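Long-range contacts in polyketide Synthase III (Ectocarpus siliculosus, PDB 4B0N), which probably transfers acyl groups as a type III polyketide synthase of the chalcone/stilbene synthase family, with a role in making phlorotannin monomers: residues 158-163 / 187-192; 94-99 / 107-112. All blocks are in the same frame, centred on the assembly; numbering follows the deposited sequence.

Overall arrangement
Contact 2 comes first along the chain and closes before contact 1 begins; their centres lie about 25 Å apart and their nearest atoms about 10 Å apart, without touching. The bound arachidonic acid relates the two: its hydrocarbon tail lies over Phe-98 of contact 2, its chain touches Thr-163 of contact 1, and the side chain of Ser-162 comes within about 5 Å of it. On contact 1, a malonic acid molecule, probably from the crystallisation liquor, is bound beside Leu-188 and Gly-190, about 3 Å from the Leu-188 side chain. Residues just after strand 215-223 border both contacts.

Contact 1 of 2, residues 158-163 / 187-192; sequences VVVSST and TLIGFM
Val-159 and Ile-189 sit at the middle of a parallel strand pair, 158-161 beside 187-190, whose short axes approach to 4.9 Å at 16°. The backbone ladder has the staggered pattern of parallel strands. Val-159 N donates to Thr-187 O (3.0 Å), Ile-189 N returns the bond to Val-159 O (2.9 Å), and Ser-161 N reaches Ile-189 O. A fourth bond, Phe-191 N to Ser-161 O at 3.2 Å, carries the pairing past the strand ends; here the donor lies well off the carbonyl axis (C=O...N 128°) and out of the carbonyl plane, unlike the other three, which come nearly in line with it. Each of these carbonyl oxygens also receives a CA-H, as Ile-189 O does from Val-160 CA.

Apolar packing divides between the two faces of the sheet. On the face of Val-158, Val-160 and Ile-189, Ile-189 CG1 is anti to the carbonyl carbon (chi1 -60°); the extended chi2 beyond it carries Ile-189 CD1 to Val-158 CG1 at 3.8 Å and Val-160 CG2 at 4.0 Å. Val-160 and Ile-189 lie side by side. On the other face Leu-188 CD2 rests against Val-159 CB at 3.7 Å.

At the strand end Ser-161 OG is hydrogen-bonded to Val-221 O and Glu-222 OE2. Beyond it, Ser-162 O lies at the edge of the Phe-191 ring, near its plane, 3.7 Å from Phe-191 CD1, while Ser-162 OG bonds to Gly-193 N.

The two strands and helix 170-177 form a beta-alpha-beta unit of the thiolase-like fold. Strand 215-223 hydrogen-bonds to the other edge of 154-161, and helix 196-210 covers Val-160 and Ile-189. Strand 185-190 is outermost within its chain, and backbone bonds from Leu-188 and Gly-190 join it to the second subunit.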
ATOM      1  N   VAL A 158      -7.585   7.115   0.525  1.00 29.65           N
ATOM      2  CA  VAL A 158      -6.656   6.173  -0.072  1.00 29.46           C
ATOM      3  C   VAL A 158      -5.655   6.931  -0.932  1.00 29.40           C
ATOM      4  O   VAL A 158      -6.037   7.581  -1.911  1.00 29.63           O
ATOM      5  CB  VAL A 158      -7.385   5.106  -0.914  1.00 29.47           C
ATOM      6  CG1 VAL A 158      -6.385   4.190  -1.605  1.00 29.36           C
ATOM      7  CG2 VAL A 158      -8.340   4.293  -0.047  1.00 29.81           C
ATOM      8  N   VAL A 159      -4.382   6.860  -0.548  1.00 29.16           N
ATOM      9  CA  VAL A 159      -3.296   7.462  -1.319  1.00 28.82           C
ATOM     10  C   VAL A 159      -2.543   6.365  -2.065  1.00 28.53           C
ATOM     11  O   VAL A 159      -2.285   5.293  -1.517  1.00 28.60           O
ATOM     12  CB  VAL A 159      -2.332   8.275  -0.423  1.00 29.04           C
ATOM     13  CG1 VAL A 159      -1.149   8.807  -1.223  1.00 28.84           C
ATOM     14  CG2 VAL A 159      -3.068   9.422   0.257  1.00 29.33           C
ATOM     15  N   VAL A 160      -2.204   6.644  -3.320  1.00 28.25           N
ATOM     16  CA  VAL A 160      -1.526   5.689  -4.189  1.00 27.94           C
ATOM     17  C   VAL A 160      -0.265   6.317  -4.784  1.00 27.95           C
ATOM     18  O   VAL A 160      -0.326   7.395  -5.383  1.00 28.01           O
ATOM     19  CB  VAL A 160      -2.462   5.216  -5.325  1.00 27.80           C
ATOM     20  CG1 VAL A 160      -1.687   4.468  -6.398  1.00 27.87           C
ATOM     21  CG2 VAL A 160      -3.583   4.347  -4.775  1.00 27.72           C
ATOM     22  N   SER A 161       0.874   5.643  -4.611  1.00 27.95           N
ATOM     23  CA  SER A 161       2.138   6.087  -5.202  1.00 28.02           C
ATOM     24  C   SER A 161       3.185   4.980  -5.254  1.00 28.23           C
ATOM     25  O   SER A 161       3.295   4.174  -4.333  1.00 28.30           O
ATOM     26  CB  SER A 161       2.708   7.292  -4.448  1.00 28.00           C
ATOM     27  OG  SER A 161       3.719   7.928  -5.211  1.00 27.82           O
ATOM     28  N   SER A 162       3.944   4.956  -6.348  1.00 28.57           N
ATOM     29  CA  SER A 162       5.105   4.082  -6.498  1.00 28.81           C
ATOM     30  C   SER A 162       6.392   4.915  -6.532  1.00 29.12           C
ATOM     31  O   SER A 162       7.493   4.373  -6.659  1.00 29.33           O
ATOM     32  CB  SER A 162       4.985   3.246  -7.778  1.00 28.70           C
ATOM     33  OG  SER A 162       3.885   2.358  -7.715  1.00 28.40           O
ATOM     34  N   THR A 163       6.244   6.231  -6.419  1.00 29.39           N
ATOM     35  CA  THR A 163       7.386   7.150  -6.465  1.00 29.98           C
ATOM     36  C   THR A 163       7.632   7.864  -5.130  1.00 30.11           C
ATOM     37  O   THR A 163       8.541   8.694  -5.020  1.00 30.26           O
ATOM     38  CB  THR A 163       7.224   8.200  -7.586  1.00 30.12           C
ATOM     39  OG1 THR A 163       5.966   8.873  -7.441  1.00 29.91           O
ATOM     40  CG2 THR A 163       7.300   7.537  -8.957  1.00 30.36           C
ATOM     41  N   THR A 187      -5.481   4.438   3.976  1.00 29.66           N
ATOM     42  CA  THR A 187      -4.731   3.336   3.379  1.00 29.49           C
ATOM     43  C   THR A 187      -3.704   3.868   2.377  1.00 29.14           C
ATOM     44  O   THR A 187      -4.013   4.734   1.556  1.00 29.04           O
ATOM     45  CB  THR A 187      -5.669   2.309   2.697  1.00 29.51           C
ATOM     46  OG1 THR A 187      -6.653   1.856   3.639  1.00 29.96           O
ATOM     47  CG2 THR A 187      -4.895   1.098   2.178  1.00 29.37           C
ATOM     48  N   LEU A 188      -2.482   3.348   2.463  1.00 28.97           N
ATOM     49  CA  LEU A 188      -1.424   3.690   1.524  1.00 28.78           C
ATOM     50  C   LEU A 188      -1.080   2.500   0.622  1.00 28.79           C
ATOM     51  O   LEU A 188      -0.514   1.499   1.078  1.00 28.87           O
ATOM     52  CB  LEU A 188      -0.184   4.189   2.272  1.00 29.03           C
ATOM     53  CG  LEU A 188      -0.319   5.452   3.136  1.00 29.13           C
ATOM     54  CD1 LEU A 188       0.842   5.565   4.115  1.00 29.45           C
ATOM     55  CD2 LEU A 188      -0.423   6.710   2.289  1.00 28.80           C
ATOM     56  N   ILE A 189      -1.451   2.614  -0.655  1.00 28.65           N
ATOM     57  CA  ILE A 189      -1.135   1.605  -1.666  1.00 28.60           C
ATOM     58  C   ILE A 189       0.156   2.002  -2.374  1.00 28.66           C
ATOM     59  O   ILE A 189       0.190   2.978  -3.124  1.00 28.41           O
ATOM     60  CB  ILE A 189      -2.273   1.437  -2.700  1.00 28.49           C
ATOM     61  CG1 ILE A 189      -3.575   1.010  -2.013  1.00 28.49           C
ATOM     62  CG2 ILE A 189      -1.879   0.431  -3.781  1.00 28.53           C
ATOM     63  CD1 ILE A 189      -4.778   0.980  -2.935  1.00 28.45           C
ATOM     64  N   GLY A 190       1.213   1.232  -2.131  1.00 29.16           N
ATOM     65  CA  GLY A 190       2.540   1.560  -2.643  1.00 29.71           C
ATOM     66  C   GLY A 190       3.161   0.523  -3.561  1.00 30.24           C
ATOM     67  O   GLY A 190       2.917  -0.681  -3.418  1.00 30.44           O
ATOM     68  N   PHE A 191       3.951   1.013  -4.517  1.00 30.37           N
ATOM     69  CA  PHE A 191       4.786   0.184  -5.393  1.00 30.55           C
ATOM     70  C   PHE A 191       3.987  -0.833  -6.223  1.00 30.65           C
ATOM     71  O   PHE A 191       4.462  -1.945  -6.488  1.00 31.02           O
ATOM     72  CB  PHE A 191       5.879  -0.507  -4.563  1.00 30.94           C
ATOM     73  CG  PHE A 191       7.265  -0.389  -5.139  1.00 31.15           C
ATOM     74  CD1 PHE A 191       7.806   0.856  -5.451  1.00 31.17           C
ATOM     75  CD2 PHE A 191       8.048  -1.522  -5.326  1.00 31.43           C
ATOM     76  CE1 PHE A 191       9.087   0.967  -5.967  1.00 31.47           C
ATOM     77  CE2 PHE A 191       9.331  -1.418  -5.837  1.00 31.83           C
ATOM     78  CZ  PHE A 191       9.852  -0.171  -6.159  1.00 31.90           C
ATOM     79  N   MET A 192       2.779  -0.445  -6.632  1.00 30.30           N
ATOM     80  CA  MET A 192       1.948  -1.287  -7.500  1.00 30.24           C
ATOM     81  C   MET A 192       1.939  -0.800  -8.952  1.00 30.26           C
ATOM     82  O   MET A 192       1.064  -1.167  -9.739  1.00 30.00           O
ATOM     83  CB  MET A 192       0.520  -1.413  -6.956  1.00 30.16           C
ATOM     84  CG  MET A 192       0.407  -2.232  -5.679  1.00 30.14           C
ATOM     85  SD  MET A 192      -1.225  -2.957  -5.416  1.00 29.93           S
ATOM     86  CE  MET A 192      -1.148  -4.381  -6.501  1.00 30.29           C
TER

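Contact 2 of 2, residues 94-99 / 107-112; sequences AVPDFT and DPLFYP. With ACD (arachidonic acid), chain D.
Val-95 and Phe-110 meet obliquely at the apolar centre, where Val-95 CG1 packs against Phe-110 CB at 3.3 Å. Phe-110 CG is anti to the backbone N (chi1 -179°), and the ring leads away from the 94-99 segment to Val-123 and Lys-127 of helix 121-146. Its CD2 stands over one face of the Tyr-111 ring, offset toward the rim. Phe-98 CZ approaches Tyr-111 CE2 at 4.1 Å. One face of the Phe-98 ring is covered by the tail of arachidonic acid, whose C17 comes within 3.6 Å of Phe-98 CZ; Phe-98 thus forms part of the wall of the fatty-acid pocket.

Both segments belong to the long loop between strand 90-93 and helix 121-146. The carboxylate of Asp-97 closes this excursion by accepting two successive backbone N-H groups. Phe-110 N gives a 2.7 Å bond to the syn lone pair of Asp-97 OD1; Tyr-111 N reaches Asp-97 OD2 at 2.8 Å from above the carboxylate plane, 38° out of it. Asp-97 CB lies in plane at the edge of the Tyr-111 ring, and the planes of the Tyr-111 ring and the Asp-97 carboxylate are 83° apart. An alanine here would probably leave the N-H groups of Phe-110 and Tyr-111 without these acceptors and let the 107-112 segment shift from 94-99.

Farther out, Pro-96 CG sits 3.3 Å from Pro-108 O, and Pro-96 CD lies 3.4 Å from Asp-107 OD2. That carboxylate oxygen forms a salt bridge with Lys-131 and a hydrogen bond with Tyr-55, while Tyr-111 OH bonds to Ser-225 O.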
ATOM      1  N   ALA A  94       8.128  18.673 -11.028  1.00 35.23           N
ATOM      2  CA  ALA A  94       8.098  19.407  -9.757  1.00 35.13           C
ATOM      3  C   ALA A  94       9.413  20.134  -9.471  1.00 35.26           C
ATOM      4  O   ALA A  94       9.467  21.023  -8.619  1.00 35.17           O
ATOM      5  CB  ALA A  94       7.753  18.465  -8.612  1.00 34.50           C
ATOM      6  N   VAL A  95      10.464  19.752 -10.189  1.00 35.44           N
ATOM      7  CA  VAL A  95      11.793  20.313  -9.982  1.00 35.94           C
ATOM      8  C   VAL A  95      12.187  21.196 -11.171  1.00 36.43           C
ATOM      9  O   VAL A  95      11.922  20.835 -12.322  1.00 36.48           O
ATOM     10  CB  VAL A  95      12.859  19.213  -9.772  1.00 35.90           C
ATOM     11  CG1 VAL A  95      13.866  19.663  -8.736  1.00 36.19           C
ATOM     12  CG2 VAL A  95      12.227  17.908  -9.311  1.00 35.56           C
ATOM     13  N   PRO A  96      12.816  22.358 -10.898  1.00 36.94           N
ATOM     14  CA  PRO A  96      13.219  23.267 -11.979  1.00 37.58           C
ATOM     15  C   PRO A  96      14.434  22.809 -12.795  1.00 38.10           C
ATOM     16  O   PRO A  96      14.755  23.436 -13.803  1.00 38.76           O
ATOM     17  CB  PRO A  96      13.542  24.572 -11.240  1.00 37.75           C
ATOM     18  CG  PRO A  96      13.906  24.146  -9.861  1.00 37.44           C
ATOM     19  CD  PRO A  96      13.038  22.960  -9.568  1.00 37.01           C
ATOM     20  N   ASP A  97      15.084  21.724 -12.375  1.00 38.18           N
ATOM     21  CA  ASP A  97      16.318  21.239 -13.012  1.00 38.74           C
ATOM     22  C   ASP A  97      16.224  20.983 -14.523  1.00 39.66           C
ATOM     23  O   ASP A  97      17.250  20.797 -15.185  1.00 40.49           O
ATOM     24  CB  ASP A  97      16.825  19.979 -12.306  1.00 37.97           C
ATOM     25  CG  ASP A  97      17.286  20.250 -10.896  1.00 37.62           C
ATOM     26  OD1 ASP A  97      16.470  20.732 -10.091  1.00 37.35           O
ATOM     27  OD2 ASP A  97      18.466  19.994 -10.593  1.00 37.83           O
ATOM     28  N   PHE A  98      15.008  20.976 -15.060  1.00 40.02           N
ATOM     29  CA  PHE A  98      14.801  20.736 -16.489  1.00 40.71           C
ATOM     30  C   PHE A  98      14.348  21.991 -17.233  1.00 41.11           C
ATOM     31  O   PHE A  98      14.333  22.025 -18.468  1.00 41.44           O
ATOM     32  CB  PHE A  98      13.827  19.575 -16.700  1.00 40.79           C
ATOM     33  CG  PHE A  98      14.203  18.334 -15.942  1.00 40.89           C
ATOM     34  CD1 PHE A  98      15.330  17.598 -16.298  1.00 41.23           C
ATOM     35  CD2 PHE A  98      13.438  17.908 -14.861  1.00 40.77           C
ATOM     36  CE1 PHE A  98      15.683  16.457 -15.596  1.00 41.32           C
ATOM     37  CE2 PHE A  98      13.785  16.765 -14.154  1.00 40.68           C
ATOM     38  CZ  PHE A  98      14.911  16.040 -14.521  1.00 40.85           C
ATOM     39  N   THR A  99      13.982  23.016 -16.468  1.00 47.64           N
ATOM     40  CA  THR A  99      13.659  24.332 -17.008  1.00 48.01           C
ATOM     41  C   THR A  99      14.306  25.400 -16.122  1.00 48.70           C
ATOM     42  O   THR A  99      13.609  26.093 -15.374  1.00 48.33           O
ATOM     43  CB  THR A  99      12.134  24.561 -17.091  1.00 47.03           C
ATOM     44  OG1 THR A  99      11.547  24.395 -15.795  1.00 46.07           O
ATOM     45  CG2 THR A  99      11.493  23.585 -18.057  1.00 46.63           C
ATOM     46  N   ASP A 107      13.093  28.687  -5.463  1.00 40.43           N
ATOM     47  CA  ASP A 107      13.041  27.234  -5.602  1.00 39.92           C
ATOM     48  C   ASP A 107      14.345  26.723  -6.216  1.00 39.81           C
ATOM     49  O   ASP A 107      14.617  26.971  -7.392  1.00 40.09           O
ATOM     50  CB  ASP A 107      11.842  26.812  -6.455  1.00 40.01           C
ATOM     51  CG  ASP A 107      11.527  25.329  -6.331  1.00 40.01           C
ATOM     52  OD1 ASP A 107      11.630  24.785  -5.208  1.00 40.32           O
ATOM     53  OD2 ASP A 107      11.164  24.704  -7.353  1.00 39.89           O
ATOM     54  N   PRO A 108      15.156  26.003  -5.421  1.00 39.61           N
ATOM     55  CA  PRO A 108      16.505  25.625  -5.838  1.00 39.63           C
ATOM     56  C   PRO A 108      16.564  24.470  -6.841  1.00 39.27           C
ATOM     57  O   PRO A 108      15.591  23.738  -7.019  1.00 38.70           O
ATOM     58  CB  PRO A 108      17.166  25.209  -4.523  1.00 39.75           C
ATOM     59  CG  PRO A 108      16.042  24.691  -3.692  1.00 39.42           C
ATOM     60  CD  PRO A 108      14.827  25.489  -4.078  1.00 39.45           C
ATOM     61  N   LEU A 109      17.714  24.326  -7.488  1.00 39.59           N
ATOM     62  CA  LEU A 109      17.996  23.181  -8.341  1.00 39.30           C
ATOM     63  C   LEU A 109      18.339  21.981  -7.463  1.00 39.07           C
ATOM     64  O   LEU A 109      19.277  22.032  -6.667  1.00 39.50           O
ATOM     65  CB  LEU A 109      19.150  23.502  -9.296  1.00 39.71           C
ATOM     66  CG  LEU A 109      18.874  24.126 -10.673  1.00 39.93           C
ATOM     67  CD1 LEU A 109      17.898  25.300 -10.642  1.00 39.93           C
ATOM     68  CD2 LEU A 109      20.192  24.542 -11.313  1.00 40.32           C
ATOM     69  N   PHE A 110      17.569  20.909  -7.616  1.00 38.51           N
ATOM     70  CA  PHE A 110      17.686  19.728  -6.763  1.00 38.25           C
ATOM     71  C   PHE A 110      18.958  18.919  -7.017  1.00 38.38           C
ATOM     72  O   PHE A 110      19.695  18.612  -6.078  1.00 38.25           O
ATOM     73  CB  PHE A 110      16.438  18.848  -6.921  1.00 37.78           C
ATOM     74  CG  PHE A 110      16.438  17.608  -6.067  1.00 37.48           C
ATOM     75  CD1 PHE A 110      16.579  17.690  -4.682  1.00 37.38           C
ATOM     76  CD2 PHE A 110      16.266  16.356  -6.649  1.00 37.04           C
ATOM     77  CE1 PHE A 110      16.572  16.546  -3.901  1.00 37.13           C
ATOM     78  CE2 PHE A 110      16.253  15.209  -5.873  1.00 36.84           C
ATOM     79  CZ  PHE A 110      16.403  15.305  -4.497  1.00 36.98           C
ATOM     80  N   TYR A 111      19.207  18.587  -8.281  1.00 38.66           N
ATOM     81  CA  TYR A 111      20.329  17.726  -8.659  1.00 39.21           C
ATOM     82  C   TYR A 111      21.661  18.472  -8.613  1.00 40.04           C
ATOM     83  O   TYR A 111      21.701  19.671  -8.895  1.00 40.57           O
ATOM     84  CB  TYR A 111      20.083  17.100 -10.034  1.00 39.25           C
ATOM     85  CG  TYR A 111      18.818  16.271 -10.072  1.00 39.12           C
ATOM     86  CD1 TYR A 111      18.742  15.051  -9.396  1.00 38.96           C
ATOM     87  CD2 TYR A 111      17.689  16.714 -10.765  1.00 38.91           C
ATOM     88  CE1 TYR A 111      17.583  14.290  -9.414  1.00 38.39           C
ATOM     89  CE2 TYR A 111      16.526  15.956 -10.790  1.00 38.56           C
ATOM     90  CZ  TYR A 111      16.479  14.748 -10.111  1.00 38.26           C
ATOM     91  OH  TYR A 111      15.336  13.990 -10.126  1.00 37.70           O
ATOM     92  N   PRO A 112      22.754  17.765  -8.249  1.00 51.51           N
ATOM     93  CA  PRO A 112      24.062  18.404  -8.070  1.00 53.25           C
ATOM     94  C   PRO A 112      24.583  19.072  -9.340  1.00 54.36           C
ATOM     95  O   PRO A 112      24.360  18.567 -10.446  1.00 54.12           O
ATOM     96  CB  PRO A 112      24.976  17.237  -7.670  1.00 53.94           C
ATOM     97  CG  PRO A 112      24.279  16.015  -8.155  1.00 52.97           C
ATOM     98  CD  PRO A 112      22.822  16.316  -7.988  1.00 51.31           C
TER
HETATM   99  C1  ACD D1416       5.809   1.168 -15.617  0.50 23.54           C
HETATM  100  C2  ACD D1416       5.829   1.050 -14.108  0.50 23.41           C
HETATM  101  C3  ACD D1416       6.235   2.386 -13.492  0.50 23.15           C
HETATM  102  C4  ACD D1416       7.060   2.180 -12.228  0.50 22.89           C
HETATM  103  C5  ACD D1416       7.797   3.450 -11.878  0.50 22.63           C
HETATM  104  C6  ACD D1416       8.603   3.495 -10.820  0.50 22.29           C
HETATM  105  C7  ACD D1416       9.319   4.781 -10.485  0.50 22.03           C
HETATM  106  C8  ACD D1416      10.603   4.924 -11.263  0.50 21.82           C
HETATM  107  C9  ACD D1416      11.074   6.144 -11.517  0.50 21.65           C
HETATM  108  C10 ACD D1416      12.362   6.324 -12.287  0.50 21.55           C
HETATM  109  C11 ACD D1416      12.100   7.066 -13.573  0.50 21.41           C
HETATM  110  C12 ACD D1416      12.852   8.112 -13.905  0.50 21.36           C
HETATM  111  C13 ACD D1416      12.581   8.841 -15.200  0.50 21.44           C
HETATM  112  C14 ACD D1416      12.505  10.332 -14.970  0.50 21.57           C
HETATM  113  C15 ACD D1416      12.095  11.126 -15.957  0.50 21.69           C
HETATM  114  C16 ACD D1416      12.010  12.620 -15.761  0.50 21.75           C
HETATM  115  C17 ACD D1416      13.326  13.255 -16.195  0.50 21.97           C
HETATM  116  C18 ACD D1416      13.202  14.015 -17.511  0.50 22.05           C
HETATM  117  C19 ACD D1416      14.441  13.779 -18.366  0.50 22.22           C
HETATM  118  C20 ACD D1416      14.474  14.713 -19.553  0.50 22.33           C
HETATM  119  O1  ACD D1416       4.821   0.724 -16.246  0.50 23.54           O